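Local coordinates for protein 2-hydroxyisobutyryl-CoA synthetase (Aquincola tertiaricarbonis, PDB 6HDY) that is a 2-hydroxyisobutyryl-CoA synthetase of the ANL clan, with an AMP-binding domain and a C-terminal domain, at residues A65-R70 / P93-T98; G180-A185 / A192-A197; R205-L210 / A229-E234; D372-R377 / I381-I386. All coordinates share one frame; numbering follows the deposited sequence.

Contact 1: A65-R70 / P93-T98. With SO4 (sulfate ion), chain D.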
loop_
_atom_site.group_PDB
_atom_site.type_symbol
_atom_site.label_atom_id
_atom_site.label_comp_id
_atom_site.label_asym_id
_atom_site.label_seq_id
_atom_site.Cartn_x
_atom_site.Cartn_y
_atom_site.Cartn_z
ATOM N N ALA A 65 24.733 -17.473 -8.590
ATOM C CA ALA A 65 24.293 -17.792 -7.234
ATOM C C ALA A 65 25.180 -18.819 -6.529
ATOM O O ALA A 65 25.022 -20.017 -6.762
ATOM C CB ALA A 65 22.845 -18.261 -7.243
ATOM N N PRO A 66 26.051 -18.398 -5.588
ATOM C CA PRO A 66 26.845 -19.393 -4.845
ATOM C C PRO A 66 25.971 -20.292 -3.965
ATOM O O PRO A 66 26.411 -21.369 -3.605
ATOM C CB PRO A 66 27.841 -18.537 -4.036
ATOM C CG PRO A 66 27.796 -17.183 -4.658
ATOM C CD PRO A 66 26.399 -17.024 -5.172
ATOM N N PHE A 67 24.724 -19.872 -3.661
ATOM C CA PHE A 67 23.754 -20.661 -2.899
ATOM C C PHE A 67 23.431 -21.919 -3.682
ATOM O O PHE A 67 23.478 -23.005 -3.110
ATOM C CB PHE A 67 22.460 -19.852 -2.634
ATOM C CG PHE A 67 21.298 -20.678 -2.130
ATOM C CD1 PHE A 67 21.228 -21.070 -0.799
ATOM C CD2 PHE A 67 20.294 -21.097 -2.996
ATOM C CE1 PHE A 67 20.176 -21.875 -0.343
ATOM C CE2 PHE A 67 19.243 -21.893 -2.536
ATOM C CZ PHE A 67 19.192 -22.272 -1.210
ATOM N N TYR A 68 23.078 -21.769 -4.983
ATOM C CA TYR A 68 22.795 -22.888 -5.867
ATOM C C TYR A 68 24.051 -23.675 -6.203
ATOM O O TYR A 68 23.996 -24.896 -6.190
ATOM C CB TYR A 68 22.069 -22.437 -7.136
ATOM C CG TYR A 68 20.632 -22.070 -6.865
ATOM C CD1 TYR A 68 19.701 -23.040 -6.493
ATOM C CD2 TYR A 68 20.198 -20.753 -6.968
ATOM C CE1 TYR A 68 18.385 -22.701 -6.197
ATOM C CE2 TYR A 68 18.873 -20.406 -6.700
ATOM C CZ TYR A 68 17.969 -21.388 -6.324
ATOM O OH TYR A 68 16.667 -21.059 -6.053
ATOM N N ARG A 69 25.183 -23.001 -6.454
ATOM C CA ARG A 69 26.466 -23.674 -6.733
ATOM C C ARG A 69 26.852 -24.623 -5.569
ATOM O O ARG A 69 27.162 -25.784 -5.829
ATOM C CB ARG A 69 27.583 -22.654 -7.062
ATOM C CG ARG A 69 28.974 -23.261 -7.267
ATOM C CD ARG A 69 29.318 -23.626 -8.709
ATOM N NE ARG A 69 29.335 -22.451 -9.580
ATOM C CZ ARG A 69 30.423 -21.767 -9.923
ATOM N NH1 ARG A 69 31.626 -22.172 -9.526
ATOM N NH2 ARG A 69 30.320 -20.686 -10.681
ATOM N N ARG A 70 26.738 -24.146 -4.298
ATOM C CA ARG A 70 27.030 -24.924 -3.082
ATOM C C ARG A 70 26.042 -26.060 -2.857
ATOM O O ARG A 70 26.464 -27.179 -2.553
ATOM C CB ARG A 70 27.046 -24.026 -1.838
ATOM C CG ARG A 70 28.397 -23.383 -1.554
ATOM C CD ARG A 70 28.368 -22.602 -0.246
ATOM N NE ARG A 70 27.371 -21.524 -0.262
ATOM C CZ ARG A 70 27.620 -20.277 -0.650
ATOM N NH1 ARG A 70 28.838 -19.928 -1.051
ATOM N NH2 ARG A 70 26.655 -19.368 -0.641
ATOM N N PRO A 93 18.163 -31.043 -5.995
ATOM C CA PRO A 93 17.579 -31.002 -4.640
ATOM C C PRO A 93 16.578 -29.856 -4.496
ATOM O O PRO A 93 16.787 -28.778 -5.071
ATOM C CB PRO A 93 18.802 -30.785 -3.742
ATOM C CG PRO A 93 19.764 -30.038 -4.603
ATOM C CD PRO A 93 19.579 -30.600 -5.985
ATOM N N VAL A 94 15.490 -30.088 -3.750
ATOM C CA VAL A 94 14.506 -29.037 -3.510
ATOM C C VAL A 94 15.060 -27.968 -2.558
ATOM O O VAL A 94 15.847 -28.268 -1.655
ATOM C CB VAL A 94 13.123 -29.541 -3.014
ATOM C CG1 VAL A 94 12.425 -30.371 -4.072
ATOM C CG2 VAL A 94 13.227 -30.299 -1.684
ATOM N N VAL A 95 14.622 -26.733 -2.751
ATOM C CA VAL A 95 14.968 -25.624 -1.870
ATOM C C VAL A 95 13.866 -25.560 -0.813
ATOM O O VAL A 95 12.698 -25.671 -1.154
ATOM C CB VAL A 95 15.062 -24.288 -2.639
ATOM C CG1 VAL A 95 15.293 -23.114 -1.672
ATOM C CG2 VAL A 95 16.149 -24.353 -3.714
ATOM N N LYS A 96 14.246 -25.415 0.451
ATOM C CA LYS A 96 13.326 -25.237 1.574
ATOM C C LYS A 96 13.365 -23.754 2.002
ATOM O O LYS A 96 14.379 -23.084 1.800
ATOM C CB LYS A 96 13.729 -26.145 2.748
ATOM C CG LYS A 96 13.447 -27.631 2.521
ATOM C CD LYS A 96 14.061 -28.483 3.624
ATOM C CE LYS A 96 13.669 -29.941 3.544
ATOM N NZ LYS A 96 14.408 -30.771 4.540
ATOM N N LYS A 97 12.271 -23.245 2.596
ATOM C CA LYS A 97 12.207 -21.863 3.109
ATOM C C LYS A 97 13.286 -21.632 4.206
ATOM O O LYS A 97 13.892 -20.559 4.262
ATOM C CB LYS A 97 10.801 -21.535 3.620
ATOM C CG LYS A 97 9.942 -20.775 2.605
ATOM C CD LYS A 97 8.832 -21.628 2.014
ATOM C CE LYS A 97 7.573 -21.609 2.834
ATOM N NZ LYS A 97 6.965 -22.967 2.915
ATOM N N THR A 98 13.595 -22.678 4.996
ATOM C CA THR A 98 14.652 -22.639 6.010
ATOM C C THR A 98 16.035 -22.413 5.346
ATOM O O THR A 98 16.891 -21.769 5.962
ATOM C CB THR A 98 14.661 -23.926 6.859
ATOM O OG1 THR A 98 14.978 -25.036 6.024
ATOM C CG2 THR A 98 13.335 -24.183 7.562
HETATM S S SO4 D . 24.207 -20.431 1.937
HETATM O O1 SO4 D . 24.197 -19.255 1.033
HETATM O O2 SO4 D . 24.789 -20.083 3.243
HETATM O O3 SO4 D . 25.003 -21.499 1.300
HETATM O O4 SO4 D . 22.847 -20.953 2.182
#
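Val95 meets the two aromatic side chains of 65-70 chiefly with one methyl each. Its CG1 lies 4.0 Å from Phe67 CZ, near the plane of that ring and at its edge. Val95 CG2 comes closer to its partner, 3.7 Å from Tyr68 CE1, on an oblique approach. CG1 stands anti to the backbone N (chi1 175°), which spreads the two methyls between the rings. The rings also hold each other: Phe67 CD2 sits 3.8 Å above the plane of the Tyr68 ring, over its centre. Further out, Tyr68 OH is hydrogen-bonded to Pro336 O and Ile338 N, which fixes the far end of its ring, while Leu100 of helix 97-106 touches both Phe67 and Val95. A sulfate ion, probably from the crystallisation liquor, also lies at the edge of the Phe67 ring, with O4 3.4 Å from Phe67 CD1. Arg70 holds it through NE to O3 (2.8 Å, 149° at the hydrogen) and NH2 to O1 (3.0 Å). No hydrogen bond joins the two segments, so within the AMP-binding part of the chain the start of helix 66-74 meets the loop leading into helix 97-106 through apolar contact alone, and the polar groups of Tyr68 and Val95 are met by neighbouring parts of the chain.

Contact 2: G180-A185 / A192-A197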
loop_
_atom_site.group_PDB
_atom_site.type_symbol
_atom_site.label_atom_id
_atom_site.label_comp_id
_atom_site.label_asym_id
_atom_site.label_seq_id
_atom_site.Cartn_x
_atom_site.Cartn_y
_atom_site.Cartn_z
ATOM N N GLY A 180 1.557 -7.648 -6.683
ATOM C CA GLY A 180 1.435 -8.499 -7.864
ATOM C C GLY A 180 0.159 -8.287 -8.648
ATOM O O GLY A 180 0.196 -8.257 -9.876
ATOM N N ALA A 181 -0.976 -8.107 -7.957
ATOM C CA ALA A 181 -2.249 -7.847 -8.637
ATOM C C ALA A 181 -2.259 -6.439 -9.230
ATOM O O ALA A 181 -2.792 -6.229 -10.331
ATOM C CB ALA A 181 -3.424 -8.036 -7.684
ATOM N N LEU A 182 -1.667 -5.477 -8.502
ATOM C CA LEU A 182 -1.555 -4.106 -8.983
ATOM C C LEU A 182 -0.709 -4.023 -10.288
ATOM O O LEU A 182 -1.115 -3.341 -11.238
ATOM C CB LEU A 182 -0.955 -3.214 -7.882
ATOM C CG LEU A 182 -0.494 -1.817 -8.294
ATOM C CD1 LEU A 182 -1.674 -0.949 -8.721
ATOM C CD2 LEU A 182 0.292 -1.174 -7.199
ATOM N N ALA A 183 0.473 -4.701 -10.309
ATOM C CA ALA A 183 1.392 -4.705 -11.459
ATOM C C ALA A 183 0.724 -5.289 -12.702
ATOM O O ALA A 183 0.966 -4.807 -13.799
ATOM C CB ALA A 183 2.684 -5.449 -11.133
ATOM N N GLY A 184 -0.113 -6.308 -12.515
ATOM C CA GLY A 184 -0.872 -6.958 -13.580
ATOM C C GLY A 184 -1.948 -6.042 -14.110
ATOM O O GLY A 184 -2.100 -5.907 -15.323
ATOM N N ALA A 185 -2.676 -5.368 -13.204
ATOM C CA ALA A 185 -3.717 -4.393 -13.561
ATOM C C ALA A 185 -3.127 -3.228 -14.362
ATOM O O ALA A 185 -3.679 -2.855 -15.398
ATOM C CB ALA A 185 -4.417 -3.887 -12.300
ATOM N N ALA A 192 -6.262 0.778 -12.510
ATOM C CA ALA A 192 -5.835 0.151 -11.237
ATOM C C ALA A 192 -6.335 0.976 -10.061
ATOM O O ALA A 192 -6.102 2.178 -10.018
ATOM C CB ALA A 192 -4.315 -0.001 -11.187
ATOM N N PHE A 193 -7.106 0.342 -9.158
ATOM C CA PHE A 193 -7.662 0.996 -7.974
ATOM C C PHE A 193 -7.030 0.358 -6.694
ATOM O O PHE A 193 -7.639 -0.526 -6.058
ATOM C CB PHE A 193 -9.214 0.922 -8.000
ATOM C CG PHE A 193 -9.927 1.459 -6.782
ATOM C CD1 PHE A 193 -9.418 2.548 -6.076
ATOM C CD2 PHE A 193 -11.143 0.915 -6.373
ATOM C CE1 PHE A 193 -10.077 3.045 -4.945
ATOM C CE2 PHE A 193 -11.825 1.433 -5.261
ATOM C CZ PHE A 193 -11.287 2.491 -4.547
ATOM N N PRO A 194 -5.792 0.775 -6.317
ATOM C CA PRO A 194 -5.147 0.160 -5.144
ATOM C C PRO A 194 -5.633 0.725 -3.810
ATOM O O PRO A 194 -4.950 1.515 -3.156
ATOM C CB PRO A 194 -3.662 0.387 -5.418
ATOM C CG PRO A 194 -3.610 1.675 -6.174
ATOM C CD PRO A 194 -4.913 1.805 -6.923
ATOM N N PHE A 195 -6.839 0.291 -3.391
ATOM C CA PHE A 195 -7.387 0.750 -2.114
ATOM C C PHE A 195 -6.604 0.132 -0.954
ATOM O O PHE A 195 -6.403 0.782 0.047
ATOM C CB PHE A 195 -8.908 0.454 -2.002
ATOM C CG PHE A 195 -9.554 1.040 -0.767
ATOM C CD1 PHE A 195 -9.589 0.324 0.428
ATOM C CD2 PHE A 195 -10.160 2.292 -0.805
ATOM C CE1 PHE A 195 -10.191 0.862 1.577
ATOM C CE2 PHE A 195 -10.736 2.845 0.351
ATOM C CZ PHE A 195 -10.750 2.122 1.536
ATOM N N GLY A 196 -6.165 -1.104 -1.082
ATOM C CA GLY A 196 -5.405 -1.711 0.004
ATOM C C GLY A 196 -6.267 -2.247 1.116
ATOM O O GLY A 196 -7.470 -2.423 0.937
ATOM N N ALA A 197 -5.652 -2.516 2.275
ATOM C CA ALA A 197 -6.313 -3.108 3.440
ATOM C C ALA A 197 -5.401 -2.942 4.640
ATOM O O ALA A 197 -4.268 -2.491 4.480
ATOM C CB ALA A 197 -6.584 -4.597 3.184
#
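Ala192 CB is the point on which both helix side chains converge: Leu182 CD1 lies 3.7 Å from it and Ala185 CB 4.0 Å. In the second of these, both CB atoms are directed at the opposite segment, and the meeting coincides with the closest backbone approach, 5.5 Å between the CA atoms of Ala185 and Ala192. Leucine gets there differently. Its CG is anti to the backbone N (chi1 168°), and the branch ending in CD1 reaches across to the strand although the side chain does not start out in that direction. Leu182 CD1 also touches Pro194 obliquely, 4.1 Å from Pro194 CB. These contacts close a beta-alpha-beta unit, in which strand 165-168 leads through helix 176-187 to strand 191-193, the last strand on one side of the parallel sheet within this chain; the helix therefore packs back on the strand that follows it. Beyond Pro194 the fit slackens. Pro194 is the centre of an inverse gamma turn, with Phe195 N bonded to Phe193 O at 2.9 Å, and after it the chain diverges from the helix. This wider side is nevertheless buried. Phe195 packs on helix 202-213 and on Leu174 of the second subunit, whose Trp179 also touches Leu182, while Phe195 O accepts a hydrogen bond from Ser173 OG of that subunit.

Contact 3: R205-L210 / A229-E234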
loop_
_atom_site.group_PDB
_atom_site.type_symbol
_atom_site.label_atom_id
_atom_site.label_comp_id
_atom_site.label_asym_id
_atom_site.label_seq_id
_atom_site.Cartn_x
_atom_site.Cartn_y
_atom_site.Cartn_z
ATOM N N ARG A 205 -15.307 2.376 4.555
ATOM C CA ARG A 205 -15.086 3.330 3.472
ATOM C C ARG A 205 -15.041 2.652 2.099
ATOM O O ARG A 205 -15.596 3.185 1.141
ATOM C CB ARG A 205 -13.859 4.188 3.755
ATOM C CG ARG A 205 -14.160 5.278 4.786
ATOM C CD ARG A 205 -13.074 6.337 4.933
ATOM N NE ARG A 205 -11.822 5.765 5.427
ATOM C CZ ARG A 205 -10.854 5.318 4.637
ATOM N NH1 ARG A 205 -9.756 4.786 5.161
ATOM N NH2 ARG A 205 -10.979 5.389 3.316
ATOM N N LEU A 206 -14.455 1.447 2.025
ATOM C CA LEU A 206 -14.355 0.660 0.799
ATOM C C LEU A 206 -15.694 0.341 0.186
ATOM O O LEU A 206 -15.842 0.478 -1.017
ATOM C CB LEU A 206 -13.557 -0.644 1.020
ATOM C CG LEU A 206 -13.293 -1.533 -0.240
ATOM C CD1 LEU A 206 -12.728 -0.693 -1.436
ATOM C CD2 LEU A 206 -12.296 -2.643 0.102
ATOM N N VAL A 207 -16.652 -0.130 0.993
ATOM C CA VAL A 207 -17.985 -0.486 0.506
ATOM C C VAL A 207 -18.645 0.726 -0.173
ATOM O O VAL A 207 -19.224 0.560 -1.250
ATOM C CB VAL A 207 -18.894 -1.196 1.555
ATOM C CG1 VAL A 207 -18.315 -2.559 1.923
ATOM C CG2 VAL A 207 -19.116 -0.345 2.807
ATOM N N GLN A 208 -18.458 1.947 0.391
ATOM C CA GLN A 208 -18.946 3.188 -0.223
ATOM C C GLN A 208 -18.260 3.415 -1.566
ATOM O O GLN A 208 -18.957 3.737 -2.523
ATOM C CB GLN A 208 -18.748 4.414 0.698
ATOM C CG GLN A 208 -19.581 4.400 1.990
ATOM C CD GLN A 208 -21.098 4.408 1.789
ATOM O OE1 GLN A 208 -21.645 4.742 0.711
ATOM N NE2 GLN A 208 -21.815 4.030 2.844
ATOM N N TRP A 209 -16.898 3.203 -1.653
ATOM C CA TRP A 209 -16.150 3.351 -2.902
ATOM C C TRP A 209 -16.571 2.348 -3.951
ATOM O O TRP A 209 -16.615 2.701 -5.119
ATOM C CB TRP A 209 -14.621 3.297 -2.682
ATOM C CG TRP A 209 -14.062 4.603 -2.222
ATOM C CD1 TRP A 209 -14.028 5.069 -0.941
ATOM C CD2 TRP A 209 -13.489 5.626 -3.037
ATOM N NE1 TRP A 209 -13.463 6.316 -0.904
ATOM C CE2 TRP A 209 -13.125 6.689 -2.179
ATOM C CE3 TRP A 209 -13.203 5.738 -4.408
ATOM C CZ2 TRP A 209 -12.531 7.865 -2.652
ATOM C CZ3 TRP A 209 -12.593 6.896 -4.865
ATOM C CH2 TRP A 209 -12.287 7.946 -3.999
ATOM N N LEU A 210 -16.879 1.100 -3.549
ATOM C CA LEU A 210 -17.319 0.042 -4.475
ATOM C C LEU A 210 -18.729 0.330 -5.015
ATOM O O LEU A 210 -19.018 0.025 -6.178
ATOM C CB LEU A 210 -17.294 -1.337 -3.801
ATOM C CG LEU A 210 -15.949 -1.813 -3.215
ATOM C CD1 LEU A 210 -16.164 -2.994 -2.302
ATOM C CD2 LEU A 210 -14.949 -2.162 -4.295
ATOM N N ALA A 229 -18.741 -8.223 2.785
ATOM C CA ALA A 229 -20.200 -8.345 2.556
ATOM C C ALA A 229 -20.989 -8.052 3.848
ATOM O O ALA A 229 -22.063 -7.440 3.796
ATOM C CB ALA A 229 -20.552 -9.723 2.017
ATOM N N GLU A 230 -20.423 -8.456 5.016
ATOM C CA GLU A 230 -21.021 -8.210 6.335
ATOM C C GLU A 230 -20.911 -6.731 6.603
ATOM O O GLU A 230 -21.866 -6.140 7.088
ATOM C CB GLU A 230 -20.310 -8.975 7.454
ATOM C CG GLU A 230 -20.353 -10.488 7.329
ATOM C CD GLU A 230 -19.396 -11.210 8.257
ATOM O OE1 GLU A 230 -19.666 -12.388 8.576
ATOM O OE2 GLU A 230 -18.379 -10.603 8.669
ATOM N N VAL A 231 -19.766 -6.115 6.245
ATOM C CA VAL A 231 -19.590 -4.672 6.392
ATOM C C VAL A 231 -20.573 -3.919 5.458
ATOM O O VAL A 231 -21.216 -2.973 5.919
ATOM C CB VAL A 231 -18.115 -4.215 6.242
ATOM C CG1 VAL A 231 -17.997 -2.696 6.287
ATOM C CG2 VAL A 231 -17.249 -4.837 7.332
ATOM N N ALA A 232 -20.730 -4.376 4.182
ATOM C CA ALA A 232 -21.652 -3.770 3.208
ATOM C C ALA A 232 -23.062 -3.791 3.781
ATOM O O ALA A 232 -23.730 -2.755 3.809
ATOM C CB ALA A 232 -21.610 -4.519 1.879
ATOM N N ARG A 233 -23.482 -4.953 4.314
ATOM C CA ARG A 233 -24.802 -5.092 4.902
ATOM C C ARG A 233 -24.925 -4.247 6.184
ATOM O O ARG A 233 -25.863 -3.467 6.248
ATOM C CB ARG A 233 -25.180 -6.564 5.074
ATOM C CG ARG A 233 -25.366 -7.258 3.715
ATOM C CD ARG A 233 -25.860 -8.685 3.832
ATOM N NE ARG A 233 -24.838 -9.599 4.348
ATOM C CZ ARG A 233 -24.065 -10.362 3.580
ATOM N NH1 ARG A 233 -24.195 -10.336 2.258
ATOM N NH2 ARG A 233 -23.158 -11.162 4.130
ATOM N N GLU A 234 -23.932 -4.265 7.114
ATOM C CA GLU A 234 -23.944 -3.396 8.313
ATOM C C GLU A 234 -24.078 -1.905 7.926
ATOM O O GLU A 234 -24.719 -1.137 8.647
ATOM C CB GLU A 234 -22.663 -3.568 9.143
ATOM C CG GLU A 234 -22.636 -4.792 10.045
ATOM C CD GLU A 234 -21.327 -5.059 10.772
ATOM O OE1 GLU A 234 -20.244 -4.901 10.157
ATOM O OE2 GLU A 234 -21.390 -5.484 11.949
#
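Val207 is the hub of a helix-helix contact in the AMP-binding part of the chain, where helices 202-213 and 222-234, joined through strand 217-220 of the parallel sheet, lie side by side. The closest backbone approach, 5.6 Å between the CA atoms of Val207 and Ala232, is short, and the absence of any side chain beyond CB on Ala232 is consistent with it. All contacts across the pair are apolar or van der Waals. Val207 CG1 points at the neighbouring helix and reaches its backbone as well as its side chain, standing 3.8 Å from both Ala232 N and Ala232 CB. The other methyl, Val207 CG2, makes a looser contact with Val231 CG1 at 4.3 Å. With chi1 at -66°, CG1 is opposite the carbonyl carbon and CG2 falls between N and C, so that each methyl serves a different residue. Hydrogen bonding stays inside each helix, as in Leu210 N to Leu206 O at 2.8 Å. Around this pair, Leu228 extends the apolar seam by touching Leu206, Val207 and Leu210. Charged groups lie at the margin: Glu230 forms a salt bridge with Arg462, and the Arg233 guanidinium has Ala229 O 3.5 Å above its plane, over the centre.

Contact 4: D372-R377 / I381-I386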
loop_
_atom_site.group_PDB
_atom_site.type_symbol
_atom_site.label_atom_id
_atom_site.label_comp_id
_atom_site.label_asym_id
_atom_site.label_seq_id
_atom_site.Cartn_x
_atom_site.Cartn_y
_atom_site.Cartn_z
ATOM N N ASP A 372 -0.160 -27.513 8.723
ATOM C CA ASP A 372 -1.395 -27.056 9.349
ATOM C C ASP A 372 -2.316 -28.219 9.734
ATOM O O ASP A 372 -3.158 -28.067 10.633
ATOM C CB ASP A 372 -2.123 -26.043 8.456
ATOM C CG ASP A 372 -1.432 -24.693 8.389
ATOM O OD1 ASP A 372 -0.471 -24.470 9.177
ATOM O OD2 ASP A 372 -1.849 -23.853 7.550
ATOM N N MET A 373 -2.160 -29.360 9.035
ATOM C CA MET A 373 -2.922 -30.573 9.266
ATOM C C MET A 373 -2.720 -31.076 10.722
ATOM O O MET A 373 -1.610 -31.006 11.260
ATOM C CB MET A 373 -2.511 -31.656 8.243
ATOM C CG MET A 373 -3.272 -32.973 8.400
ATOM S SD MET A 373 -2.248 -34.450 8.686
ATOM C CE MET A 373 -1.798 -34.245 10.347
ATOM N N PHE A 374 -3.799 -31.579 11.331
ATOM C CA PHE A 374 -3.807 -32.167 12.674
ATOM C C PHE A 374 -4.495 -33.531 12.602
ATOM O O PHE A 374 -5.239 -33.809 11.658
ATOM C CB PHE A 374 -4.480 -31.237 13.697
ATOM C CG PHE A 374 -5.863 -30.786 13.286
ATOM C CD1 PHE A 374 -6.035 -29.662 12.485
ATOM C CD2 PHE A 374 -6.989 -31.501 13.674
ATOM C CE1 PHE A 374 -7.310 -29.271 12.065
ATOM C CE2 PHE A 374 -8.265 -31.109 13.255
ATOM C CZ PHE A 374 -8.418 -29.991 12.459
ATOM N N THR A 375 -4.232 -34.385 13.586
ATOM C CA THR A 375 -4.783 -35.735 13.613
ATOM C C THR A 375 -5.678 -35.974 14.830
ATOM O O THR A 375 -5.272 -35.714 15.964
ATOM C CB THR A 375 -3.642 -36.756 13.478
ATOM O OG1 THR A 375 -2.996 -36.531 12.226
ATOM C CG2 THR A 375 -4.127 -38.199 13.525
ATOM N N ILE A 376 -6.900 -36.478 14.577
ATOM C CA ILE A 376 -7.866 -36.850 15.611
ATOM C C ILE A 376 -8.284 -38.314 15.390
ATOM O O ILE A 376 -8.829 -38.635 14.334
ATOM C CB ILE A 376 -9.046 -35.847 15.745
ATOM C CG1 ILE A 376 -8.509 -34.455 16.141
ATOM C CG2 ILE A 376 -10.042 -36.352 16.804
ATOM C CD1 ILE A 376 -9.348 -33.376 15.913
ATOM N N ARG A 377 -7.947 -39.201 16.362
ATOM C CA ARG A 377 -8.187 -40.657 16.357
ATOM C C ARG A 377 -7.735 -41.325 15.040
ATOM O O ARG A 377 -8.522 -41.996 14.357
ATOM C CB ARG A 377 -9.639 -41.015 16.731
ATOM C CG ARG A 377 -9.898 -41.050 18.235
ATOM C CD ARG A 377 -11.217 -41.730 18.573
ATOM N NE ARG A 377 -11.192 -43.176 18.317
ATOM C CZ ARG A 377 -11.331 -44.113 19.252
ATOM N NH1 ARG A 377 -11.519 -43.772 20.522
ATOM N NH2 ARG A 377 -11.293 -45.398 18.923
ATOM N N ILE A 381 -6.770 -34.445 9.261
ATOM C CA ILE A 381 -7.706 -33.364 8.950
ATOM C C ILE A 381 -6.997 -32.055 8.621
ATOM O O ILE A 381 -6.131 -31.612 9.378
ATOM C CB ILE A 381 -8.760 -33.167 10.101
ATOM C CG1 ILE A 381 -9.444 -34.486 10.518
ATOM C CG2 ILE A 381 -9.805 -32.090 9.749
ATOM C CD1 ILE A 381 -9.714 -34.568 11.968
ATOM N N TYR A 382 -7.428 -31.405 7.515
ATOM C CA TYR A 382 -6.975 -30.084 7.103
ATOM C C TYR A 382 -8.016 -29.059 7.558
ATOM O O TYR A 382 -9.206 -29.332 7.416
ATOM C CB TYR A 382 -6.747 -30.027 5.583
ATOM C CG TYR A 382 -5.370 -30.515 5.201
ATOM C CD1 TYR A 382 -5.103 -31.875 5.064
ATOM C CD2 TYR A 382 -4.307 -29.624 5.062
ATOM C CE1 TYR A 382 -3.825 -32.337 4.751
ATOM C CE2 TYR A 382 -3.023 -30.073 4.736
ATOM C CZ TYR A 382 -2.787 -31.432 4.581
ATOM O OH TYR A 382 -1.528 -31.895 4.283
ATOM N N PRO A 383 -7.615 -27.894 8.126
ATOM C CA PRO A 383 -8.616 -26.898 8.564
ATOM C C PRO A 383 -9.651 -26.499 7.511
ATOM O O PRO A 383 -10.802 -26.195 7.863
ATOM C CB PRO A 383 -7.754 -25.706 8.995
ATOM C CG PRO A 383 -6.454 -26.313 9.385
ATOM C CD PRO A 383 -6.243 -27.422 8.407
ATOM N N SER A 384 -9.256 -26.542 6.219
ATOM C CA SER A 384 -10.114 -26.205 5.084
ATOM C C SER A 384 -11.303 -27.166 4.915
ATOM O O SER A 384 -12.319 -26.773 4.323
ATOM C CB SER A 384 -9.309 -26.099 3.791
ATOM O OG SER A 384 -8.762 -27.358 3.438
ATOM N N GLU A 385 -11.172 -28.419 5.412
ATOM C CA GLU A 385 -12.241 -29.438 5.330
ATOM C C GLU A 385 -13.392 -29.075 6.284
ATOM O O GLU A 385 -14.556 -29.225 5.924
ATOM C CB GLU A 385 -11.697 -30.839 5.628
ATOM C CG GLU A 385 -10.681 -31.350 4.609
ATOM C CD GLU A 385 -9.931 -32.610 5.011
ATOM O OE1 GLU A 385 -9.509 -32.707 6.184
ATOM O OE2 GLU A 385 -9.736 -33.489 4.141
ATOM N N ILE A 386 -13.043 -28.524 7.468
ATOM C CA ILE A 386 -13.967 -28.038 8.500
ATOM C C ILE A 386 -14.674 -26.774 8.000
ATOM O O ILE A 386 -15.896 -26.667 8.121
ATOM C CB ILE A 386 -13.232 -27.836 9.853
ATOM C CG1 ILE A 386 -12.834 -29.204 10.450
ATOM C CG2 ILE A 386 -14.062 -26.995 10.851
ATOM C CD1 ILE A 386 -11.641 -29.176 11.345
#
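Phe374 and Ile381 form an antiparallel hydrogen-bonded pair in which each residue both gives and receives. Phe374 N donates to Ile381 O at 3.0 Å, in the carbonyl plane, and Ile381 N donates to Phe374 O at 2.9 Å, nearly along the C=O axis; both are close to straight. Ile381 O is also approached by Met373 CA at 3.4 Å, a CH...O contact, and lies over one face of the Phe374 ring. The next amide, Tyr382 N, turns to its own segment and binds Glu385 OE1 at 2.8 Å, from above the carboxylate plane. Side chains close round these bonds. Phe374 is folded between N and C (chi1 53°), which puts its CZ against Ile386 CD1 at 3.5 Å, at the ring edge, and against Ile381 CG2. Met373 CB stands over the Tyr382 ring, 3.8 Å from its centroid and 14° off the normal, with SD in an oblique Met-aromatic contact. Strands 374-376 and 379-381 thus form a beta hairpin running into helix 383-391; Leu413 and Ile402, from strands 413-419 and 399-403, pack on Phe374 and Ile386. The amides of Phe374, Ile381 and Tyr382 all have acceptors, so the buried Phe374, Ile381 and Ile386 can pack with these polar groups satisfied.

In the fold
Contacts 1 to 4 follow one another along the chain without overlap. The first three fall in the AMP-binding part, whereas 381-386 of contact 4 belongs to the C-terminal domain. Contacts 2 and 3, with centres 18 Å apart, are the only two that touch: Phe195 CG packs on Leu206 CD1 at 3.7 Å, and strand 191-193 and helix 202-213 follow each other in the chain. Both also reach the second subunit, placing this side of the parallel sheet at the dimer interface. Contact 1 lies 45 Å from contact 3, centre to centre, across the chain's centre. Contact 4 stands 31 to 33 Å from each of the others, centre to centre, and the side chain of Asp372 is about 6 Å from the bound 8LQ, so this region lies near the ligand.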